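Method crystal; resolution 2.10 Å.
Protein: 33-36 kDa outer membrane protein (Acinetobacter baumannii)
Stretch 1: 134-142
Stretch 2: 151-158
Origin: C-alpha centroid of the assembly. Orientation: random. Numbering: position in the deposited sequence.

Stretch 1 134-142: GDRYALEAG
Stretch 2, residues 151-158: VAVGYTSV

Two extended strands, 135-142 and 151-157, lie antiparallel, their axes 151° apart in direction and 4.4 Å apart at closest approach. Phi runs from about -117° to -169° and psi mostly from 115° to 170°; G142 and G154 flatten further, to -169°/-159° and -166°/-155°. The register pairs Y137 with S157, L139 with Y155 and A141 with V153 as hydrogen-bonded pairs, CA atoms 5.7-5.8 Å apart. Between them A138 faces T156 and E140 faces G154, and beyond A141-V153, G142 faces A152, as non-hydrogen-bonded pairs with CA atoms 3.9-4.2 Å apart.

Y137 and Y155 cover the most surface. Each is anchored twice through its backbone: Y137 N donates to S157 O (3.1 Å) and S157 N to Y137 O (3.1 Å), while L139 N donates to Y155 O (3.1 Å) and Y155 N to L139 O (2.9 Å). Both side chains take the p rotamer, chi1 74° and 87°, on the face they share with L139, A141, V153 and S157. The two belong to neighbouring hydrogen-bonded pairs, a diagonal offset that lets their ends converge: Y137 OH and Y155 OH hydrogen-bond at 2.7 Å, with ring planes at 88° and centroids 5.7 Å apart. Y137 CE1 packs 3.6 Å from Y155 CZ, and L139 CD1 (m, t) lies 3.9 Å from Y155 CE1.

On the other face, T156 with chi1 164° (t) turns its hydroxyl back to the partner strand, where OG1 donates to Y137 O (2.9 Å). That carbonyl thus accepts from both S157 N and T156 OG1. Opposite E140, G154 has no side chain, and at this backbone an ideal CB on it would sit 2.0 Å from L139 O, a clash. A141 N donates to V153 O (2.9 Å) and V153 N to A141 O (3.0 Å), and the G142-A152 bridge follows.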

ATOM      1  N   GLY A 134       5.304   3.976  22.053  1.00 63.38           N
ATOM      2  CA  GLY A 134       4.615   3.655  20.797  1.00 63.75           C
ATOM      3  C   GLY A 134       5.081   2.368  20.111  1.00 62.50           C
ATOM      4  O   GLY A 134       6.064   2.389  19.380  1.00 77.74           O
ATOM      5  N   ASP A 135       4.393   1.248  20.372  1.00 57.05           N
ATOM      6  CA  ASP A 135       4.645  -0.054  19.718  1.00 51.25           C
ATOM      7  C   ASP A 135       3.299  -0.599  19.223  1.00 54.03           C
ATOM      8  O   ASP A 135       2.401  -0.915  20.041  1.00 58.23           O
ATOM      9  CB  ASP A 135       5.280  -1.099  20.663  1.00 51.11           C
ATOM     10  CG  ASP A 135       6.851  -0.947  20.823  1.00 56.29           C
ATOM     11  OD1 ASP A 135       7.534  -0.188  20.090  1.00 55.09           O
ATOM     12  OD2 ASP A 135       7.419  -1.615  21.711  1.00 58.48           O
ATOM     13  N   ARG A 136       3.172  -0.733  17.903  1.00 40.97           N
ATOM     14  CA  ARG A 136       1.980  -1.295  17.305  1.00 42.04           C
ATOM     15  C   ARG A 136       2.328  -2.526  16.476  1.00 40.94           C
ATOM     16  O   ARG A 136       3.418  -2.615  15.877  1.00 41.54           O
ATOM     17  CB  ARG A 136       1.288  -0.240  16.435  1.00 47.36           C
ATOM     18  CG  ARG A 136       0.139  -0.753  15.567  1.00 58.44           C
ATOM     19  CD  ARG A 136      -0.861   0.337  15.149  1.00 59.14           C
ATOM     20  NE  ARG A 136      -1.822   0.533  16.236  1.00 72.22           N
ATOM     21  CZ  ARG A 136      -1.952   1.627  16.990  1.00 75.28           C
ATOM     22  NH1 ARG A 136      -1.223   2.727  16.773  1.00 74.70           N
ATOM     23  NH2 ARG A 136      -2.844   1.617  17.979  1.00 78.32           N
ATOM     24  N   TYR A 137       1.410  -3.488  16.466  1.00 36.23           N
ATOM     25  CA  TYR A 137       1.519  -4.620  15.568  1.00 30.37           C
ATOM     26  C   TYR A 137       0.213  -4.969  14.919  1.00 26.56           C
ATOM     27  O   TYR A 137      -0.836  -4.639  15.433  1.00 27.44           O
ATOM     28  CB  TYR A 137       2.072  -5.822  16.315  1.00 33.11           C
ATOM     29  CG  TYR A 137       1.152  -6.535  17.289  1.00 34.78           C
ATOM     30  CD1 TYR A 137       0.358  -7.585  16.869  1.00 37.00           C
ATOM     31  CD2 TYR A 137       1.091  -6.174  18.636  1.00 39.90           C
ATOM     32  CE1 TYR A 137      -0.482  -8.235  17.736  1.00 40.44           C
ATOM     33  CE2 TYR A 137       0.265  -6.837  19.526  1.00 43.12           C
ATOM     34  CZ  TYR A 137      -0.516  -7.873  19.069  1.00 46.97           C
ATOM     35  OH  TYR A 137      -1.360  -8.545  19.937  1.00 60.23           O
ATOM     36  N   ALA A 138       0.310  -5.680  13.809  1.00 23.21           N
ATOM     37  CA  ALA A 138      -0.825  -6.174  13.070  1.00 23.71           C
ATOM     38  C   ALA A 138      -0.494  -7.535  12.505  1.00 24.31           C
ATOM     39  O   ALA A 138       0.672  -7.806  12.113  1.00 23.69           O
ATOM     40  CB  ALA A 138      -1.221  -5.230  11.910  1.00 21.76           C
ATOM     41  N   LEU A 139      -1.538  -8.376  12.492  1.00 23.06           N
ATOM     42  CA  LEU A 139      -1.561  -9.653  11.793  1.00 23.17           C
ATOM     43  C   LEU A 139      -2.839  -9.753  10.952  1.00 23.16           C
ATOM     44  O   LEU A 139      -3.886  -9.222  11.372  1.00 24.07           O
ATOM     45  CB  LEU A 139      -1.641 -10.789  12.809  1.00 26.05           C
ATOM     46  CG  LEU A 139      -0.532 -10.851  13.820  1.00 26.54           C
ATOM     47  CD1 LEU A 139      -0.877 -11.900  14.853  1.00 31.97           C
ATOM     48  CD2 LEU A 139       0.777 -11.176  13.108  1.00 28.19           C
ATOM     49  N   GLU A 140      -2.755 -10.459   9.815  1.00 21.29           N
ATOM     50  CA  GLU A 140      -3.885 -10.715   8.969  1.00 22.05           C
ATOM     51  C   GLU A 140      -3.721 -12.090   8.426  1.00 22.98           C
ATOM     52  O   GLU A 140      -2.604 -12.572   8.195  1.00 19.16           O
ATOM     53  CB  GLU A 140      -4.004  -9.815   7.725  1.00 23.31           C
ATOM     54  CG  GLU A 140      -3.792  -8.338   7.883  1.00 29.23           C
ATOM     55  CD  GLU A 140      -3.562  -7.652   6.516  1.00 27.24           C
ATOM     56  OE1 GLU A 140      -2.439  -7.805   5.943  1.00 31.00           O
ATOM     57  OE2 GLU A 140      -4.491  -6.975   5.994  1.00 38.29           O
ATOM     58  N   ALA A 141      -4.878 -12.686   8.142  1.00 23.35           N
ATOM     59  CA  ALA A 141      -4.944 -13.918   7.414  1.00 24.70           C
ATOM     60  C   ALA A 141      -6.051 -13.735   6.404  1.00 22.39           C
ATOM     61  O   ALA A 141      -7.069 -13.165   6.730  1.00 20.80           O
ATOM     62  CB  ALA A 141      -5.303 -15.082   8.376  1.00 24.74           C
ATOM     63  N   GLY A 142      -5.894 -14.323   5.233  1.00 22.45           N
ATOM     64  CA  GLY A 142      -6.971 -14.395   4.343  1.00 24.57           C
ATOM     65  C   GLY A 142      -6.814 -15.284   3.168  1.00 24.37           C
ATOM     66  O   GLY A 142      -6.016 -16.173   3.195  1.00 21.14           O
ATOM     67  N   VAL A 151      -9.043 -11.316  -0.112  1.00 16.80           N
ATOM     68  CA  VAL A 151      -9.722 -10.879   1.083  1.00 18.83           C
ATOM     69  C   VAL A 151      -8.942 -11.318   2.349  1.00 18.65           C
ATOM     70  O   VAL A 151      -8.597 -12.482   2.481  1.00 19.03           O
ATOM     71  CB  VAL A 151     -11.104 -11.516   1.141  1.00 21.92           C
ATOM     72  CG1 VAL A 151     -11.870 -10.970   2.329  1.00 27.51           C
ATOM     73  CG2 VAL A 151     -11.791 -11.257  -0.147  1.00 22.29           C
ATOM     74  N   ALA A 152      -8.797 -10.400   3.299  1.00 19.23           N
ATOM     75  CA  ALA A 152      -8.011 -10.618   4.516  1.00 22.19           C
ATOM     76  C   ALA A 152      -8.641  -9.950   5.738  1.00 23.11           C
ATOM     77  O   ALA A 152      -9.130  -8.837   5.658  1.00 20.51           O
ATOM     78  CB  ALA A 152      -6.632 -10.111   4.333  1.00 21.82           C
ATOM     79  N   VAL A 153      -8.684 -10.693   6.839  1.00 22.22           N
ATOM     80  CA  VAL A 153      -9.188 -10.169   8.084  1.00 25.09           C
ATOM     81  C   VAL A 153      -8.048 -10.269   9.088  1.00 24.78           C
ATOM     82  O   VAL A 153      -7.226 -11.159   8.986  1.00 22.57           O
ATOM     83  CB  VAL A 153     -10.377 -11.002   8.631  1.00 27.11           C
ATOM     84  CG1 VAL A 153     -11.589 -10.875   7.710  1.00 30.52           C
ATOM     85  CG2 VAL A 153      -9.971 -12.453   8.785  1.00 31.16           C
ATOM     86  N   GLY A 154      -8.025  -9.397  10.071  1.00 24.10           N
ATOM     87  CA  GLY A 154      -6.966  -9.489  11.043  1.00 28.76           C
ATOM     88  C   GLY A 154      -7.242  -8.680  12.261  1.00 27.74           C
ATOM     89  O   GLY A 154      -8.388  -8.370  12.551  1.00 24.63           O
ATOM     90  N   TYR A 155      -6.173  -8.294  12.944  1.00 31.59           N
ATOM     91  CA  TYR A 155      -6.324  -7.367  14.052  1.00 36.58           C
ATOM     92  C   TYR A 155      -5.028  -6.652  14.349  1.00 33.87           C
ATOM     93  O   TYR A 155      -3.971  -7.014  13.843  1.00 35.04           O
ATOM     94  CB  TYR A 155      -6.894  -8.064  15.270  1.00 46.05           C
ATOM     95  CG  TYR A 155      -5.837  -8.671  16.098  1.00 52.96           C
ATOM     96  CD1 TYR A 155      -5.098  -9.721  15.609  1.00 49.93           C
ATOM     97  CD2 TYR A 155      -5.538  -8.160  17.359  1.00 53.92           C
ATOM     98  CE1 TYR A 155      -4.061 -10.256  16.350  1.00 59.92           C
ATOM     99  CE2 TYR A 155      -4.501  -8.671  18.103  1.00 56.61           C
ATOM    100  CZ  TYR A 155      -3.764  -9.732  17.602  1.00 59.47           C
ATOM    101  OH  TYR A 155      -2.727 -10.285  18.343  1.00 64.71           O
ATOM    102  N   THR A 156      -5.142  -5.576  15.110  1.00 30.78           N
ATOM    103  CA  THR A 156      -4.010  -4.769  15.446  1.00 34.13           C
ATOM    104  C   THR A 156      -4.171  -4.235  16.853  1.00 36.75           C
ATOM    105  O   THR A 156      -5.257  -4.264  17.417  1.00 36.08           O
ATOM    106  CB  THR A 156      -3.801  -3.606  14.464  1.00 35.16           C
ATOM    107  OG1 THR A 156      -2.905  -2.651  15.053  1.00 39.65           O
ATOM    108  CG2 THR A 156      -5.097  -2.931  14.182  1.00 33.75           C
ATOM    109  N   SER A 157      -3.067  -3.791  17.435  1.00 37.36           N
ATOM    110  CA  SER A 157      -3.044  -3.496  18.862  1.00 42.12           C
ATOM    111  C   SER A 157      -1.791  -2.692  19.230  1.00 45.23           C
ATOM    112  O   SER A 157      -0.857  -2.585  18.424  1.00 37.21           O
ATOM    113  CB  SER A 157      -3.062  -4.819  19.648  1.00 42.46           C
ATOM    114  OG  SER A 157      -3.135  -4.593  21.050  1.00 48.28           O
ATOM    115  N   VAL A 158      -1.780  -2.172  20.462  1.00 60.14           N
ATOM    116  CA  VAL A 158      -0.580  -1.567  21.091  1.00 66.97           C
ATOM    117  C   VAL A 158       0.353  -2.658  21.642  1.00 66.18           C
ATOM    118  O   VAL A 158       0.022  -3.358  22.607  1.00 60.50           O
ATOM    119  CB  VAL A 158      -0.948  -0.601  22.246  1.00 64.11           C
ATOM    120  CG1 VAL A 158       0.305  -0.014  22.889  1.00 68.58           C
ATOM    121  CG2 VAL A 158      -1.843   0.520  21.747  1.00 66.19           C
TER